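Local structure of peptidase M16 C-terminal domain-containing protein (Enterococcus faecalis, 3D3Y) at residues Y271-Q276 against E389-R394; N279-G284 against E351-M356. The protein is of unknown function but belongs to the M16 peptidase family, with a domain of the inactive type, and may bind a metal ion. All blocks are in the same frame, centred on the assembly; numbering follows the deposited sequence.

Contact 1. Residues Y271-Q276 against E389-R394; sequences YYFALQ and EEWIAR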
loop_
_atom_site.group_PDB
_atom_site.type_symbol
_atom_site.label_atom_id
_atom_site.label_comp_id
_atom_site.label_asym_id
_atom_site.label_seq_id
_atom_site.Cartn_x
_atom_site.Cartn_y
_atom_site.Cartn_z
ATOM N N TYR A 271 -4.912 -17.477 -12.388
ATOM C CA TYR A 271 -4.158 -16.655 -13.329
ATOM C C TYR A 271 -3.286 -15.561 -12.714
ATOM O O TYR A 271 -2.767 -14.683 -13.436
ATOM C CB TYR A 271 -5.076 -16.094 -14.429
ATOM C CG TYR A 271 -5.483 -17.198 -15.408
ATOM C CD1 TYR A 271 -4.649 -17.548 -16.481
ATOM C CD2 TYR A 271 -6.668 -17.928 -15.227
ATOM C CE1 TYR A 271 -4.990 -18.587 -17.380
ATOM C CE2 TYR A 271 -7.017 -18.968 -16.118
ATOM C CZ TYR A 271 -6.161 -19.284 -17.188
ATOM O OH TYR A 271 -6.481 -20.298 -18.076
ATOM N N TYR A 272 -3.082 -15.633 -11.401
ATOM C CA TYR A 272 -2.212 -14.651 -10.715
ATOM C C TYR A 272 -0.833 -14.554 -11.367
ATOM O O TYR A 272 -0.370 -13.459 -11.681
ATOM C CB TYR A 272 -2.084 -14.971 -9.228
ATOM C CG TYR A 272 -1.153 -14.005 -8.491
ATOM C CD1 TYR A 272 -1.602 -12.756 -8.063
ATOM C CD2 TYR A 272 0.179 -14.344 -8.259
ATOM C CE1 TYR A 272 -0.722 -11.853 -7.376
ATOM C CE2 TYR A 272 1.059 -13.475 -7.597
ATOM C CZ TYR A 272 0.603 -12.228 -7.175
ATOM O OH TYR A 272 1.489 -11.435 -6.498
ATOM N N PHE A 273 -0.136 -15.682 -11.530
ATOM C CA PHE A 273 1.224 -15.634 -12.097
ATOM C C PHE A 273 1.244 -15.235 -13.579
ATOM O O PHE A 273 2.081 -14.414 -14.006
ATOM C CB PHE A 273 1.980 -16.963 -11.844
ATOM C CG PHE A 273 2.362 -17.129 -10.419
ATOM C CD1 PHE A 273 3.566 -16.592 -9.945
ATOM C CD2 PHE A 273 1.490 -17.754 -9.516
ATOM C CE1 PHE A 273 3.906 -16.685 -8.606
ATOM C CE2 PHE A 273 1.821 -17.849 -8.164
ATOM C CZ PHE A 273 3.023 -17.326 -7.717
ATOM N N ALA A 274 0.306 -15.801 -14.349
ATOM C CA ALA A 274 0.095 -15.400 -15.754
ATOM C C ALA A 274 -0.085 -13.873 -15.890
ATOM O O ALA A 274 0.392 -13.261 -16.837
ATOM C CB ALA A 274 -1.144 -16.138 -16.325
ATOM N N LEU A 275 -0.776 -13.277 -14.926
ATOM C CA LEU A 275 -1.014 -11.812 -14.953
ATOM C C LEU A 275 0.285 -11.043 -14.692
ATOM O O LEU A 275 0.571 -10.029 -15.345
ATOM C CB LEU A 275 -2.100 -11.424 -13.948
ATOM C CG LEU A 275 -2.293 -9.916 -13.712
ATOM C CD1 LEU A 275 -2.912 -9.310 -14.975
ATOM C CD2 LEU A 275 -3.225 -9.716 -12.495
ATOM N N GLN A 276 1.102 -11.570 -13.776
ATOM C CA GLN A 276 2.412 -10.978 -13.496
ATOM C C GLN A 276 3.206 -10.859 -14.819
ATOM O O GLN A 276 3.771 -9.814 -15.132
ATOM C CB GLN A 276 3.169 -11.846 -12.481
ATOM C CG GLN A 276 2.535 -11.922 -11.082
ATOM C CD GLN A 276 2.623 -10.589 -10.352
ATOM O OE1 GLN A 276 3.515 -9.768 -10.627
ATOM N NE2 GLN A 276 1.697 -10.352 -9.436
ATOM N N GLU A 389 10.878 -21.077 -3.503
ATOM C CA GLU A 389 11.050 -22.078 -4.564
ATOM C C GLU A 389 9.792 -22.261 -5.450
ATOM O O GLU A 389 9.906 -22.305 -6.672
ATOM C CB GLU A 389 11.526 -23.426 -3.989
ATOM C CG GLU A 389 11.602 -24.543 -5.029
ATOM C CD GLU A 389 12.374 -25.794 -4.579
ATOM O OE1 GLU A 389 12.666 -25.953 -3.365
ATOM O OE2 GLU A 389 12.690 -26.636 -5.462
ATOM N N GLU A 390 8.611 -22.362 -4.844
ATOM C CA GLU A 390 7.392 -22.542 -5.627
ATOM C C GLU A 390 6.972 -21.270 -6.374
ATOM O O GLU A 390 6.461 -21.329 -7.496
ATOM C CB GLU A 390 6.239 -23.044 -4.755
ATOM C CG GLU A 390 4.872 -23.137 -5.517
ATOM C CD GLU A 390 4.806 -24.273 -6.571
ATOM O OE1 GLU A 390 5.723 -25.118 -6.591
ATOM O OE2 GLU A 390 3.825 -24.337 -7.363
ATOM N N TRP A 391 7.200 -20.119 -5.755
ATOM C CA TRP A 391 6.909 -18.834 -6.403
ATOM C C TRP A 391 7.688 -18.756 -7.717
ATOM O O TRP A 391 7.119 -18.503 -8.789
ATOM C CB TRP A 391 7.262 -17.666 -5.460
ATOM C CG TRP A 391 6.738 -16.355 -5.940
ATOM C CD1 TRP A 391 5.575 -15.736 -5.557
ATOM C CD2 TRP A 391 7.340 -15.505 -6.930
ATOM N NE1 TRP A 391 5.422 -14.545 -6.244
ATOM C CE2 TRP A 391 6.486 -14.379 -7.093
ATOM C CE3 TRP A 391 8.523 -15.576 -7.673
ATOM C CZ2 TRP A 391 6.784 -13.323 -7.964
ATOM C CZ3 TRP A 391 8.817 -14.521 -8.562
ATOM C CH2 TRP A 391 7.950 -13.412 -8.697
ATOM N N ILE A 392 8.991 -18.999 -7.623
ATOM C CA ILE A 392 9.884 -19.001 -8.788
ATOM C C ILE A 392 9.475 -20.040 -9.848
ATOM O O ILE A 392 9.450 -19.743 -11.046
ATOM C CB ILE A 392 11.366 -19.204 -8.335
ATOM C CG1 ILE A 392 11.898 -17.915 -7.707
ATOM C CG2 ILE A 392 12.287 -19.633 -9.514
ATOM C CD1 ILE A 392 12.938 -18.142 -6.618
ATOM N N ALA A 393 9.156 -21.253 -9.410
ATOM C CA ALA A 393 8.662 -22.285 -10.322
ATOM C C ALA A 393 7.389 -21.819 -11.080
ATOM O O ALA A 393 7.236 -22.024 -12.301
ATOM C CB ALA A 393 8.393 -23.565 -9.553
ATOM N N ARG A 394 6.488 -21.169 -10.361
ATOM C CA ARG A 394 5.248 -20.733 -10.987
ATOM C C ARG A 394 5.488 -19.616 -11.999
ATOM O O ARG A 394 4.894 -19.639 -13.097
ATOM C CB ARG A 394 4.195 -20.381 -9.937
ATOM C CG ARG A 394 3.566 -21.661 -9.368
ATOM C CD ARG A 394 2.486 -21.351 -8.376
ATOM N NE ARG A 394 1.964 -22.571 -7.767
ATOM C CZ ARG A 394 0.762 -22.645 -7.185
ATOM N NH1 ARG A 394 -0.037 -21.576 -7.157
ATOM N NH2 ARG A 394 0.354 -23.780 -6.664
#
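Phe273 reaches from the first turn of helix 272-284 to helix 388-397, where its ring is met by Trp391 and Arg394. Toward Trp391 it presents its edge: CE1 of Phe273 comes to 3.5 Å from NE1 of Trp391, over the face of the five-membered ring. The two ring planes stand at 71° with centroids 4.9 Å apart, a T-shaped (edge-to-face) pair. Arg394 works on the face of the same phenyl ring. Its CB sits 3.6 Å from the centroid of the Phe273 ring and almost exactly on the ring normal, a CH-pi contact, while farther along the chain Arg394 CD touches Phe273 CE2, also at 3.6 Å. The opposite face of the Phe273 ring is covered, toward its rim, by CD2 of the preceding Tyr272.

These approaches depend on how the groups are set. With CG anti to the backbone N (chi1 -168°), Trp391 swings its indole toward Phe273 although its CB starts off to one side. The extended chain of Arg394 then carries the guanidinium past the phenyl rim to Glu390, one helical turn back, where NE donates to OE2 at 2.6 Å in a salt bridge that lies near the guanidinium plane and uses the anti lone pair. Farther out, Tyr361 stacks on Trp391, and Leu386 touches both Phe273 and Arg394.

The union of the two helix segments is therefore aromatic and aliphatic in character. The arginine lends its methylene groups to Phe273, and its charge is paired within its own helix, at the surface of the protein.

Contact 2. Residues N279-G284 against E351-M356; sequences NGIFGG and EQTKAM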
loop_
_atom_site.group_PDB
_atom_site.type_symbol
_atom_site.label_atom_id
_atom_site.label_comp_id
_atom_site.label_asym_id
_atom_site.label_seq_id
_atom_site.Cartn_x
_atom_site.Cartn_y
_atom_site.Cartn_z
ATOM N N ASN A 279 1.532 -8.547 -17.545
ATOM C CA ASN A 279 1.776 -7.147 -17.233
ATOM C C ASN A 279 3.149 -6.713 -17.675
ATOM O O ASN A 279 3.306 -5.622 -18.256
ATOM C CB ASN A 279 1.585 -6.818 -15.746
ATOM C CG ASN A 279 1.853 -5.343 -15.466
ATOM O OD1 ASN A 279 2.804 -4.986 -14.734
ATOM N ND2 ASN A 279 1.051 -4.484 -16.086
ATOM N N GLY A 280 4.147 -7.563 -17.417
ATOM C CA GLY A 280 5.511 -7.277 -17.837
ATOM C C GLY A 280 5.647 -7.136 -19.342
ATOM O O GLY A 280 6.377 -6.264 -19.807
ATOM N N ILE A 281 4.931 -7.976 -20.105
ATOM C CA ILE A 281 5.052 -7.980 -21.572
ATOM C C ILE A 281 4.300 -6.796 -22.173
ATOM O O ILE A 281 4.693 -6.257 -23.214
ATOM C CB ILE A 281 4.492 -9.306 -22.140
ATOM C CG1 ILE A 281 5.437 -10.474 -21.828
ATOM C CG2 ILE A 281 4.232 -9.231 -23.648
ATOM C CD1 ILE A 281 4.704 -11.860 -21.934
ATOM N N PHE A 282 3.186 -6.435 -21.539
ATOM C CA PHE A 282 2.282 -5.382 -22.048
ATOM C C PHE A 282 2.909 -3.985 -21.853
ATOM O O PHE A 282 3.183 -3.277 -22.830
ATOM C CB PHE A 282 0.882 -5.536 -21.403
ATOM C CG PHE A 282 -0.163 -4.559 -21.903
ATOM C CD1 PHE A 282 -0.287 -4.235 -23.270
ATOM C CD2 PHE A 282 -1.069 -3.999 -21.004
ATOM C CE1 PHE A 282 -1.288 -3.331 -23.732
ATOM C CE2 PHE A 282 -2.055 -3.103 -21.429
ATOM C CZ PHE A 282 -2.196 -2.781 -22.808
ATOM N N GLY A 283 3.210 -3.615 -20.615
ATOM C CA GLY A 283 3.746 -2.286 -20.332
ATOM C C GLY A 283 4.585 -2.209 -19.069
ATOM O O GLY A 283 4.924 -1.129 -18.638
ATOM N N GLY A 284 4.937 -3.346 -18.469
ATOM C CA GLY A 284 5.538 -3.325 -17.127
ATOM C C GLY A 284 7.015 -2.967 -17.085
ATOM O O GLY A 284 7.509 -2.379 -16.097
ATOM N N GLU A 351 10.899 -14.286 -21.811
ATOM C CA GLU A 351 12.097 -14.677 -21.070
ATOM C C GLU A 351 12.612 -13.483 -20.260
ATOM O O GLU A 351 12.911 -13.613 -19.068
ATOM C CB GLU A 351 13.218 -15.163 -22.025
ATOM C CG GLU A 351 12.996 -16.551 -22.691
ATOM C CD GLU A 351 14.155 -16.975 -23.662
ATOM O OE1 GLU A 351 14.999 -16.114 -24.066
ATOM O OE2 GLU A 351 14.223 -18.185 -24.007
ATOM N N GLN A 352 12.702 -12.316 -20.905
ATOM C CA GLN A 352 13.106 -11.106 -20.195
ATOM C C GLN A 352 12.141 -10.718 -19.085
ATOM O O GLN A 352 12.564 -10.305 -18.023
ATOM C CB GLN A 352 13.263 -9.921 -21.150
ATOM C CG GLN A 352 14.577 -9.901 -21.869
ATOM C CD GLN A 352 14.845 -8.516 -22.420
ATOM O OE1 GLN A 352 14.498 -8.230 -23.566
ATOM N NE2 GLN A 352 15.404 -7.625 -21.586
ATOM N N THR A 353 10.843 -10.866 -19.333
ATOM C CA THR A 353 9.833 -10.581 -18.301
ATOM C C THR A 353 9.999 -11.518 -17.101
ATOM O O THR A 353 10.028 -11.052 -15.966
ATOM C CB THR A 353 8.417 -10.666 -18.879
ATOM O OG1 THR A 353 8.312 -9.706 -19.942
ATOM C CG2 THR A 353 7.356 -10.412 -17.805
ATOM N N LYS A 354 10.131 -12.826 -17.351
ATOM C CA LYS A 354 10.326 -13.794 -16.252
ATOM C C LYS A 354 11.609 -13.501 -15.429
ATOM O O LYS A 354 11.572 -13.487 -14.196
ATOM C CB LYS A 354 10.299 -15.235 -16.757
ATOM C CG LYS A 354 8.939 -15.680 -17.370
ATOM C CD LYS A 354 9.008 -17.106 -17.894
ATOM C CE LYS A 354 7.609 -17.610 -18.237
ATOM N NZ LYS A 354 7.606 -18.994 -18.803
ATOM N N ALA A 355 12.717 -13.211 -16.118
ATOM C CA ALA A 355 13.996 -12.887 -15.454
ATOM C C ALA A 355 13.853 -11.686 -14.504
ATOM O O ALA A 355 14.274 -11.739 -13.338
ATOM C CB ALA A 355 15.099 -12.609 -16.521
HETATM N N MSE A 356 13.206 -10.627 -14.989
HETATM C CA MSE A 356 13.074 -9.404 -14.195
HETATM C C MSE A 356 12.107 -9.596 -13.027
HETATM O O MSE A 356 12.351 -9.097 -11.948
HETATM C CB MSE A 356 12.687 -8.199 -15.071
HETATM C CG MSE A 356 13.879 -7.726 -15.933
HETATM SE SE MSE A 356 13.438 -6.237 -17.080
HETATM C CE MSE A 356 13.526 -4.828 -15.722
#
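Thr353 projects from helix 347-364 onto Gly280 and Ile281 of helix 272-284, and its two branches divide the work. The van der Waals part belongs first to the methyl: CG2 of Thr353 rests 3.6 Å from CA of Gly280, directly on the backbone of the facing helix. Gly280 has no side chain to stand between the two backbones, and its CA lies 5.5 Å from CA of Thr353. The other branch lies against Ile281, whose CG1 is 3.5 Å from OG1 of Thr353; the two side chains cross at about a right angle. The torsion of Thr353 (chi1 -59°) sets CG2 anti to the backbone N and OG1 beside it, so that methyl and hydroxyl reach different residues.

The polar interactions of Thr353 are made outside the two segments. Its OG1 is hydrogen-bonded to the carbonyl oxygen of Glu349, one turn earlier in the same helix, and to NE2 of His287, so the buried hydroxyl is satisfied while it packs against a hydrocarbon.

Backbone hydrogen bonds within 279-284 depart from the regular helical pattern: helix 272-284 widens into a pi-type turn at 280-284, near its end, where Asn279 O receives Gly283 N at 3.1 Å and, more weakly, Gly284 N.

Helix 272-284 is thus covered on one side by helix 347-364. Phe282 extends from it to Ile333, Leu337 and Ile340 of helix 326-341 and to Met315 and Val317 of strand 314-321, while Ile281 also touches Lys289 of helix 289-295.

How the contacts relate
Helix 272-284 is common to both contacts: contact 1 uses its first turn and contact 2 its last, and their centres lie about 13 Å apart. Along the chain contact 2 is nested within contact 1, since 279-284 and 351-356 both fall between 271-276 and 389-394. The helix is thereby joined to helix 388-397 at one end and to helix 347-364 at the other, at a surface site and a buried one respectively. Helix 347-364 also borders contact 1, through Tyr361 and Leu357. Together the contacts join helix 272-284 to two later helices of the C-terminal half, which also contains the five-stranded mixed sheet.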